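Local atomic coordinates of mandelate racemase/muconate lactonizing enzyme (Polaromonas sp., PDB entry 3CB3), a protein that belongs to the mandelate racemase/muconate lactonizing family of the enolase superfamily, binds magnesium and L-glucaric acid, and probably acts on acid-sugar carboxylates. Residues R146-C151 and D352-V357; C23-A28 and I47-A52; D213-W218 and I238-D243. All coordinates share one frame; numbering follows the deposited sequence.

Contact 1: R146-C151 and D352-V357; sequences RDSVRC and DGRMLV
Val-149 and Met-355 form the hydrogen-bonded pair of a short antiparallel ladder, flanked by the non-hydrogen-bonded pairs Ser-148/Leu-356 and Arg-150/Arg-354. Val-149 N meets Met-355 O at 2.8 Å, and Met-355 N returns to Val-149 O. Val-357 N to Asp-147 O and Cys-151 N to Gly-353 O extend the ladder at its two ends. The main side-chain tie is Arg-354, which takes Ser-148 side-on: NH2 of Arg-354 reaches Ser-148 O at 2.8 Å from above the carbonyl plane, while Arg-354 NE bonds to Ser-148 OG nearly in the guanidinium plane, at an unusually short 2.5 Å that leaves its detail doubtful. A bend at chi3 (69°) folds the guanidinium back over Arg-150 N, and Arg-354 NH1 rests 3.4 Å from Arg-150 CG. Glu-331 makes a salt bridge to Arg-354 NH2, which probably eases the nearness of Arg-150. A water joins Arg-150 NE to Gly-353 O. Val-149 CG2 touches Val-357 CG2 at 4.1 Å. The contact thus joins strands 148-152 and 354-356 in a mixed sheet of the enolase-type domain, between 333-335 and 350-351, and helix 318-326 covers its Val-149/Met-355 face through Val-322 and Ala-325.

Contact 2: C23-A28 and I47-A52; sequences CYLPLA and IAILFA
Leu-25 and Ile-49 meet at the apolar centre, where Ile-49 CD1 presses on Leu-25 CB at 3.3 Å, closer than ordinary van der Waals contact. With chi2 of Ile-49 at 86°, CD1 is turned across to the other strand, where it also comes near Cys-23 O. Beside it, Cys-23 CB touches Phe-51 CD2 at 4.1 Å, and the Phe-51 ring carries Ile-49 CG2 over its centre. Further along, Leu-27 CD2 meets Ile-47 CD1 at 3.6 Å, the two side chains crossing at about a right angle. Val-371 and Trp-374 of helix 371-374, with Leu-340 and Leu-343, pack on this Cys-23/Leu-25 face. The opposite face holds one pair: Ala-48 CB sits over the Tyr-24 ring, 4.0 Å from its centroid and 19° off the normal, a CH-pi contact toward the CE2-CZ side. Tyr-24 also takes part in a cation-pi interaction with Arg-376. The polar edge is the backbone of an antiparallel ladder. Cys-23 and Ile-49 exchange two nearly straight bonds, Cys-23 N to Ile-49 O at 2.7 Å and Ile-49 N to Cys-23 O at 2.6 Å; Leu-25 and Ile-47 exchange the next two. The contact is thus apolar on both faces, aliphatic with Phe-51 and Cys-23 on one and a methyl-on-ring pair on the other, and joins two central strands of the N-terminal domain's sheet with no charged side chain crossing.

Contact 3: D213-W218 and I238-D243; sequences DANQQW and IEEPLD. With MG (magnesium ion), chain E; LGT (L-glucaric acid), chain G.
Asp-213 and Glu-239 are paired at the C-terminal ends of adjacent parallel strands of the enolase-superfamily modified TIM barrel, where the family's metal site lies. Metal bonds come first: Asp-213 OD2 at 2.1 Å and Glu-239 OE2 at 2.0 Å hold the magnesium ion, which is completed by Glu-265, one water, and O1A and O2 of L-glucaric acid. Asp-213 OD2 and Glu-239 OE2 stand 2.8 Å apart because both bind the cation. Glu-239, with CG anti to its backbone N (chi1 -180°), stretches out to the metal, and its OE1 is held by Lys-182 in a salt bridge.

Backbone bonds continue the pairing past the strands. Ala-214 N reaches Glu-239 O, Gln-216 N reaches Glu-240 O at 2.6 Å in the carbonyl plane, and Trp-218 N reaches Pro-241 O. Asn-215 N bonds to Asp-213 OD1, an Asx turn that probably limits rotation of the carboxylate whose other oxygen, OD2, binds the metal, and a type I' turn spans Ala-214 to Gln-217.

Packing fills the rest. Pro-241 CB abuts the edge of the Trp-218 ring at CE3, 3.4 Å away, while Ala-214 CB lies over one ring face. Gln-216 runs alongside Glu-240, its CG 3.4 Å from Glu-240 OE2, and packs on Trp-104 of the second subunit. Cut back to an alanine, Gln-216 would probably leave Glu-240 without the chain beside it and open a gap toward that tryptophan. At the far end a water donates to Trp-218 O at 2.7 Å and accepts from Asp-243 N.

Overall arrangement
From the N terminus, contact 2 comes first: 23-28 and 47-52 close a short loop inside the N-terminal domain, complete before either other contact begins. The chain then opens contact 1 at 146-151, passes through the parallel barrel strands, and returns to close it at 352-357, about 200 residues later. Within that long excursion, contact 3 opens and closes between 213-218 and 238-243, spanning helix 220-230, so it is enclosed by contact 1 while none of the three cross. Contact 1 ties strand 148-152, where the barrel part begins, to strand 354-356 near its close, and contact 3 joins adjacent barrel strands at the metal. The centres lie about 26 Å apart, and no two contacts touch.

Contact 1: R146-C151 and D352-V357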
loop_
_atom_site.group_PDB
_atom_site.type_symbol
_atom_site.label_atom_id
_atom_site.label_comp_id
_atom_site.label_asym_id
_atom_site.label_seq_id
_atom_site.Cartn_x
_atom_site.Cartn_y
_atom_site.Cartn_z
ATOM N N ARG A 146 7.078 12.309 29.665
ATOM C CA ARG A 146 5.944 12.752 30.465
ATOM C C ARG A 146 5.095 11.582 30.965
ATOM O O ARG A 146 5.021 10.524 30.327
ATOM C CB ARG A 146 5.081 13.719 29.636
ATOM C CG ARG A 146 4.555 13.129 28.318
ATOM C CD ARG A 146 4.023 14.227 27.377
ATOM N NE ARG A 146 5.102 15.066 26.847
ATOM C CZ ARG A 146 5.934 14.693 25.878
ATOM N NH1 ARG A 146 5.810 13.501 25.319
ATOM N NH2 ARG A 146 6.900 15.506 25.479
ATOM N N ASP A 147 4.451 11.773 32.112
ATOM C CA ASP A 147 3.614 10.725 32.684
ATOM C C ASP A 147 2.157 10.854 32.247
ATOM O O ASP A 147 1.341 9.980 32.529
ATOM C CB ASP A 147 3.695 10.752 34.210
ATOM C CG ASP A 147 5.107 10.582 34.714
ATOM O OD1 ASP A 147 5.830 9.713 34.180
ATOM O OD2 ASP A 147 5.492 11.316 35.647
ATOM N N SER A 148 1.837 11.958 31.578
ATOM C CA SER A 148 0.485 12.194 31.072
ATOM C C SER A 148 0.594 12.992 29.765
ATOM O O SER A 148 1.559 13.722 29.552
ATOM C CB SER A 148 -0.367 12.954 32.103
ATOM O OG SER A 148 0.095 14.285 32.271
ATOM N N VAL A 149 -0.406 12.855 28.903
ATOM C CA VAL A 149 -0.410 13.514 27.598
ATOM C C VAL A 149 -1.679 14.331 27.385
ATOM O O VAL A 149 -2.770 13.859 27.679
ATOM C CB VAL A 149 -0.328 12.446 26.472
ATOM C CG1 VAL A 149 -0.311 13.114 25.101
ATOM C CG2 VAL A 149 0.900 11.567 26.683
ATOM N N ARG A 150 -1.536 15.546 26.865
ATOM C CA ARG A 150 -2.695 16.397 26.602
ATOM C C ARG A 150 -3.659 15.622 25.722
ATOM O O ARG A 150 -3.238 14.952 24.777
ATOM C CB ARG A 150 -2.268 17.679 25.888
ATOM C CG ARG A 150 -1.167 18.444 26.603
ATOM C CD ARG A 150 -1.010 19.845 26.035
ATOM N NE ARG A 150 -2.108 20.713 26.453
ATOM C CZ ARG A 150 -2.213 22.000 26.126
ATOM N NH1 ARG A 150 -1.287 22.572 25.367
ATOM N NH2 ARG A 150 -3.238 22.715 26.568
ATOM N N CYS A 151 -4.954 15.697 26.024
ATOM C CA CYS A 151 -5.930 14.968 25.223
ATOM C C CYS A 151 -7.084 15.864 24.789
ATOM O O CYS A 151 -7.314 16.932 25.362
ATOM C CB CYS A 151 -6.487 13.779 26.012
ATOM S SG CYS A 151 -7.422 14.263 27.490
ATOM N N ASP A 352 -7.679 16.566 34.453
ATOM C CA ASP A 352 -7.213 17.918 34.190
ATOM C C ASP A 352 -6.633 18.198 32.804
ATOM O O ASP A 352 -5.573 18.811 32.680
ATOM C CB ASP A 352 -6.209 18.320 35.272
ATOM C CG ASP A 352 -6.811 18.260 36.669
ATOM O OD1 ASP A 352 -7.889 18.863 36.876
ATOM O OD2 ASP A 352 -6.212 17.611 37.558
ATOM N N GLY A 353 -7.337 17.748 31.766
ATOM C CA GLY A 353 -6.895 17.992 30.401
ATOM C C GLY A 353 -5.843 17.057 29.826
ATOM O O GLY A 353 -5.380 17.265 28.705
ATOM N N ARG A 354 -5.474 16.024 30.575
ATOM C CA ARG A 354 -4.457 15.089 30.116
ATOM C C ARG A 354 -4.865 13.648 30.363
ATOM O O ARG A 354 -5.656 13.363 31.262
ATOM C CB ARG A 354 -3.140 15.363 30.854
ATOM C CG ARG A 354 -2.729 16.827 30.843
ATOM C CD ARG A 354 -1.473 17.069 31.659
ATOM N NE ARG A 354 -0.288 16.481 31.039
ATOM C CZ ARG A 354 0.482 17.093 30.149
ATOM N NH1 ARG A 354 0.196 18.326 29.761
ATOM N NH2 ARG A 354 1.557 16.476 29.664
ATOM N N MET A 355 -4.344 12.729 29.556
ATOM C CA MET A 355 -4.649 11.333 29.790
ATOM C C MET A 355 -3.390 10.735 30.380
ATOM O O MET A 355 -2.279 11.013 29.928
ATOM C CB MET A 355 -5.079 10.601 28.506
ATOM C CG MET A 355 -4.050 10.410 27.438
ATOM S SD MET A 355 -4.803 9.472 26.057
ATOM C CE MET A 355 -4.707 7.874 26.653
ATOM N N LEU A 356 -3.576 9.936 31.418
ATOM C CA LEU A 356 -2.471 9.314 32.125
ATOM C C LEU A 356 -1.871 8.146 31.353
ATOM O O LEU A 356 -2.594 7.275 30.865
ATOM C CB LEU A 356 -2.962 8.835 33.494
ATOM C CG LEU A 356 -1.912 8.382 34.515
ATOM C CD1 LEU A 356 -1.047 9.565 34.939
ATOM C CD2 LEU A 356 -2.619 7.790 35.727
ATOM N N VAL A 357 -0.547 8.130 31.239
ATOM C CA VAL A 357 0.120 7.040 30.542
ATOM C C VAL A 357 0.005 5.823 31.452
ATOM O O VAL A 357 0.395 5.878 32.619
ATOM C CB VAL A 357 1.620 7.352 30.294
ATOM C CG1 VAL A 357 2.283 6.182 29.572
ATOM C CG2 VAL A 357 1.763 8.641 29.481
HETATM O O HOH W 1 1.867 7.801 34.039
HETATM O O HOH W 2 -4.231 19.502 28.175
#

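Contact 2: C23-A28 and I47-A52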
loop_
_atom_site.group_PDB
_atom_site.type_symbol
_atom_site.label_atom_id
_atom_site.label_comp_id
_atom_site.label_asym_id
_atom_site.label_seq_id
_atom_site.Cartn_x
_atom_site.Cartn_y
_atom_site.Cartn_z
ATOM N N CYS A 23 -11.896 -9.507 14.595
ATOM C CA CYS A 23 -12.989 -9.120 15.471
ATOM C C CYS A 23 -13.739 -7.911 14.925
ATOM O O CYS A 23 -13.148 -6.868 14.654
ATOM C CB CYS A 23 -12.430 -8.808 16.864
ATOM S SG CYS A 23 -13.620 -8.217 18.091
ATOM N N TYR A 24 -15.044 -8.066 14.747
ATOM C CA TYR A 24 -15.862 -6.975 14.251
ATOM C C TYR A 24 -16.542 -6.276 15.418
ATOM O O TYR A 24 -17.507 -6.776 15.997
ATOM C CB TYR A 24 -16.881 -7.495 13.234
ATOM C CG TYR A 24 -16.249 -7.781 11.891
ATOM C CD1 TYR A 24 -15.318 -8.811 11.739
ATOM C CD2 TYR A 24 -16.535 -6.983 10.782
ATOM C CE1 TYR A 24 -14.682 -9.035 10.515
ATOM C CE2 TYR A 24 -15.906 -7.199 9.553
ATOM C CZ TYR A 24 -14.982 -8.223 9.430
ATOM O OH TYR A 24 -14.355 -8.427 8.225
ATOM N N LEU A 25 -16.002 -5.113 15.757
ATOM C CA LEU A 25 -16.490 -4.299 16.860
ATOM C C LEU A 25 -17.668 -3.413 16.464
ATOM O O LEU A 25 -17.546 -2.568 15.580
ATOM C CB LEU A 25 -15.353 -3.417 17.364
ATOM C CG LEU A 25 -15.637 -2.416 18.478
ATOM C CD1 LEU A 25 -15.866 -3.155 19.772
ATOM C CD2 LEU A 25 -14.460 -1.468 18.607
ATOM N N PRO A 26 -18.830 -3.607 17.100
ATOM C CA PRO A 26 -19.971 -2.758 16.743
ATOM C C PRO A 26 -19.804 -1.363 17.340
ATOM O O PRO A 26 -19.294 -1.214 18.450
ATOM C CB PRO A 26 -21.168 -3.511 17.329
ATOM C CG PRO A 26 -20.576 -4.234 18.505
ATOM C CD PRO A 26 -19.251 -4.727 17.964
ATOM N N LEU A 27 -20.211 -0.346 16.589
ATOM C CA LEU A 27 -20.119 1.028 17.060
ATOM C C LEU A 27 -21.471 1.447 17.623
ATOM O O LEU A 27 -22.510 1.169 17.027
ATOM C CB LEU A 27 -19.729 1.965 15.917
ATOM C CG LEU A 27 -18.370 1.705 15.261
ATOM C CD1 LEU A 27 -18.132 2.737 14.175
ATOM C CD2 LEU A 27 -17.267 1.759 16.313
ATOM N N ALA A 28 -21.446 2.117 18.770
ATOM C CA ALA A 28 -22.665 2.573 19.425
ATOM C C ALA A 28 -23.486 3.476 18.510
ATOM O O ALA A 28 -24.711 3.376 18.466
ATOM C CB ALA A 28 -22.316 3.310 20.717
ATOM N N ILE A 47 -16.134 -1.714 13.116
ATOM C CA ILE A 47 -14.713 -1.629 12.789
ATOM C C ILE A 47 -14.151 -3.039 12.854
ATOM O O ILE A 47 -14.402 -3.756 13.814
ATOM C CB ILE A 47 -13.916 -0.790 13.802
ATOM C CG1 ILE A 47 -14.508 0.606 13.925
ATOM C CG2 ILE A 47 -12.463 -0.681 13.345
ATOM C CD1 ILE A 47 -13.881 1.415 15.053
ATOM N N ALA A 48 -13.399 -3.435 11.835
ATOM C CA ALA A 48 -12.803 -4.765 11.824
ATOM C C ALA A 48 -11.446 -4.667 12.503
ATOM O O ALA A 48 -10.583 -3.907 12.074
ATOM C CB ALA A 48 -12.640 -5.266 10.387
ATOM N N ILE A 49 -11.274 -5.425 13.578
ATOM C CA ILE A 49 -10.019 -5.431 14.316
ATOM C C ILE A 49 -9.267 -6.732 14.086
ATOM O O ILE A 49 -9.846 -7.819 14.143
ATOM C CB ILE A 49 -10.249 -5.279 15.843
ATOM C CG1 ILE A 49 -10.883 -3.923 16.157
ATOM C CG2 ILE A 49 -8.931 -5.408 16.592
ATOM C CD1 ILE A 49 -12.371 -3.934 16.054
ATOM N N LEU A 50 -7.976 -6.617 13.809
ATOM C CA LEU A 50 -7.130 -7.789 13.618
ATOM C C LEU A 50 -6.295 -7.935 14.886
ATOM O O LEU A 50 -5.475 -7.068 15.194
ATOM C CB LEU A 50 -6.201 -7.602 12.411
ATOM C CG LEU A 50 -5.117 -8.676 12.251
ATOM C CD1 LEU A 50 -5.766 -10.042 12.050
ATOM C CD2 LEU A 50 -4.207 -8.326 11.081
ATOM N N PHE A 51 -6.522 -9.008 15.636
ATOM C CA PHE A 51 -5.766 -9.243 16.863
ATOM C C PHE A 51 -4.683 -10.288 16.638
ATOM O O PHE A 51 -4.908 -11.293 15.957
ATOM C CB PHE A 51 -6.681 -9.737 17.988
ATOM C CG PHE A 51 -7.394 -8.645 18.728
ATOM C CD1 PHE A 51 -6.683 -7.680 19.432
ATOM C CD2 PHE A 51 -8.789 -8.611 18.761
ATOM C CE1 PHE A 51 -7.350 -6.696 20.165
ATOM C CE2 PHE A 51 -9.464 -7.639 19.486
ATOM C CZ PHE A 51 -8.745 -6.678 20.193
ATOM N N ALA A 52 -3.514 -10.046 17.220
ATOM C CA ALA A 52 -2.395 -10.972 17.118
ATOM C C ALA A 52 -1.882 -11.352 18.509
ATOM O O ALA A 52 -1.660 -10.491 19.359
ATOM C CB ALA A 52 -1.275 -10.349 16.307
#

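Contact 3: D213-W218 and I238-D243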
loop_
_atom_site.group_PDB
_atom_site.type_symbol
_atom_site.label_atom_id
_atom_site.label_comp_id
_atom_site.label_asym_id
_atom_site.label_seq_id
_atom_site.Cartn_x
_atom_site.Cartn_y
_atom_site.Cartn_z
ATOM N N ASP A 213 -11.329 19.918 12.076
ATOM C CA ASP A 213 -10.969 18.868 11.127
ATOM C C ASP A 213 -11.855 19.063 9.889
ATOM O O ASP A 213 -13.077 18.964 9.975
ATOM C CB ASP A 213 -11.228 17.492 11.731
ATOM C CG ASP A 213 -10.582 16.370 10.931
ATOM O OD1 ASP A 213 -10.416 16.519 9.697
ATOM O OD2 ASP A 213 -10.252 15.329 11.541
ATOM N N ALA A 214 -11.234 19.364 8.753
ATOM C CA ALA A 214 -11.969 19.576 7.501
ATOM C C ALA A 214 -12.137 18.263 6.731
ATOM O O ALA A 214 -12.876 18.193 5.747
ATOM C CB ALA A 214 -11.227 20.606 6.626
ATOM N N ASN A 215 -11.431 17.227 7.176
ATOM C CA ASN A 215 -11.500 15.924 6.530
ATOM C C ASN A 215 -11.345 15.962 5.007
ATOM O O ASN A 215 -12.148 15.365 4.288
ATOM C CB ASN A 215 -12.811 15.228 6.898
ATOM C CG ASN A 215 -12.825 14.751 8.330
ATOM O OD1 ASN A 215 -12.222 13.723 8.664
ATOM N ND2 ASN A 215 -13.499 15.498 9.193
ATOM N N GLN A 216 -10.310 16.664 4.542
ATOM C CA GLN A 216 -9.968 16.777 3.116
ATOM C C GLN A 216 -11.045 17.374 2.210
ATOM O O GLN A 216 -10.996 17.204 0.985
ATOM C CB GLN A 216 -9.582 15.396 2.553
ATOM C CG GLN A 216 -8.867 14.478 3.535
ATOM C CD GLN A 216 -8.508 13.118 2.933
ATOM O OE1 GLN A 216 -8.430 12.111 3.642
ATOM N NE2 GLN A 216 -8.269 13.090 1.633
ATOM N N GLN A 217 -11.994 18.097 2.787
ATOM C CA GLN A 217 -13.082 18.642 1.996
ATOM C C GLN A 217 -12.869 19.931 1.224
ATOM O O GLN A 217 -13.715 20.302 0.411
ATOM C CB GLN A 217 -14.325 18.760 2.873
ATOM C CG GLN A 217 -14.883 17.396 3.242
ATOM C CD GLN A 217 -15.979 17.472 4.277
ATOM O OE1 GLN A 217 -15.729 17.796 5.441
ATOM N NE2 GLN A 217 -17.207 17.178 3.861
ATOM N N TRP A 218 -11.756 20.616 1.452
ATOM C CA TRP A 218 -11.512 21.857 0.734
ATOM C C TRP A 218 -10.553 21.700 -0.437
ATOM O O TRP A 218 -9.685 20.823 -0.429
ATOM C CB TRP A 218 -10.929 22.921 1.672
ATOM C CG TRP A 218 -11.799 23.299 2.829
ATOM C CD1 TRP A 218 -13.163 23.425 2.834
ATOM C CD2 TRP A 218 -11.357 23.663 4.138
ATOM N NE1 TRP A 218 -13.595 23.848 4.068
ATOM C CE2 TRP A 218 -12.507 24.001 4.889
ATOM C CE3 TRP A 218 -10.099 23.739 4.753
ATOM C CZ2 TRP A 218 -12.436 24.409 6.228
ATOM C CZ3 TRP A 218 -10.029 24.145 6.089
ATOM C CH2 TRP A 218 -11.194 24.473 6.807
ATOM N N ILE A 238 -5.536 23.125 12.243
ATOM C CA ILE A 238 -6.545 22.948 11.210
ATOM C C ILE A 238 -6.076 21.650 10.556
ATOM O O ILE A 238 -5.014 21.612 9.934
ATOM C CB ILE A 238 -6.520 24.094 10.178
ATOM C CG1 ILE A 238 -6.984 25.398 10.830
ATOM C CG2 ILE A 238 -7.419 23.749 8.991
ATOM C CD1 ILE A 238 -6.786 26.619 9.956
ATOM N N GLU A 239 -6.874 20.597 10.725
ATOM C CA GLU A 239 -6.571 19.260 10.234
ATOM C C GLU A 239 -7.153 18.889 8.866
ATOM O O GLU A 239 -8.307 19.203 8.554
ATOM C CB GLU A 239 -7.048 18.252 11.274
ATOM C CG GLU A 239 -6.812 16.810 10.945
ATOM C CD GLU A 239 -7.237 15.909 12.076
ATOM O OE1 GLU A 239 -7.255 16.384 13.232
ATOM O OE2 GLU A 239 -7.535 14.723 11.824
ATOM N N GLU A 240 -6.335 18.200 8.075
ATOM C CA GLU A 240 -6.703 17.735 6.741
ATOM C C GLU A 240 -7.525 18.725 5.926
ATOM O O GLU A 240 -8.632 18.411 5.488
ATOM C CB GLU A 240 -7.466 16.407 6.833
ATOM C CG GLU A 240 -6.606 15.210 7.232
ATOM C CD GLU A 240 -7.084 13.909 6.598
ATOM O OE1 GLU A 240 -8.138 13.369 7.021
ATOM O OE2 GLU A 240 -6.402 13.428 5.659
ATOM N N PRO A 241 -6.999 19.937 5.711
ATOM C CA PRO A 241 -7.803 20.865 4.921
ATOM C C PRO A 241 -7.873 20.397 3.469
ATOM O O PRO A 241 -8.846 20.681 2.767
ATOM C CB PRO A 241 -7.054 22.185 5.073
ATOM C CG PRO A 241 -5.631 21.753 5.229
ATOM C CD PRO A 241 -5.736 20.558 6.144
ATOM N N LEU A 242 -6.848 19.657 3.041
ATOM C CA LEU A 242 -6.756 19.169 1.661
ATOM C C LEU A 242 -6.660 17.653 1.541
ATOM O O LEU A 242 -6.592 16.934 2.544
ATOM C CB LEU A 242 -5.524 19.778 0.977
ATOM C CG LEU A 242 -5.452 21.307 0.975
ATOM C CD1 LEU A 242 -4.081 21.768 0.504
ATOM C CD2 LEU A 242 -6.561 21.859 0.087
ATOM N N ASP A 243 -6.647 17.180 0.295
ATOM C CA ASP A 243 -6.518 15.757 0.003
ATOM C C ASP A 243 -5.247 15.306 0.711
ATOM O O ASP A 243 -4.239 16.006 0.676
ATOM C CB ASP A 243 -6.363 15.540 -1.505
ATOM C CG ASP A 243 -6.200 14.077 -1.867
ATOM O OD1 ASP A 243 -7.224 13.407 -2.132
ATOM O OD2 ASP A 243 -5.051 13.593 -1.868
HETATM MG MG MG E . -9.070 13.645 11.149
HETATM O O1A LGT G . -9.266 12.771 13.002
HETATM C C1 LGT G . -10.137 11.880 13.070
HETATM O O1B LGT G . -10.256 11.072 14.022
HETATM C C2 LGT G . -11.161 11.751 11.899
HETATM O O2 LGT G . -10.584 12.279 10.688
HETATM C C3 LGT G . -11.608 10.292 11.674
HETATM O O3 LGT G . -10.452 9.508 11.399
HETATM C C4 LGT G . -12.638 10.089 10.508
HETATM O O4 LGT G . -12.066 9.330 9.431
HETATM C C5 LGT G . -13.956 9.378 10.911
HETATM O O5 LGT G . -13.653 8.102 11.502
HETATM C C6 LGT G . -14.791 10.227 11.898
HETATM O O6A LGT G . -15.440 11.175 11.394
HETATM O O6B LGT G . -14.769 9.941 13.116
HETATM O O HOH W 3 -7.982 19.144 -1.763
HETATM O O HOH W 4 -9.138 14.603 9.416
#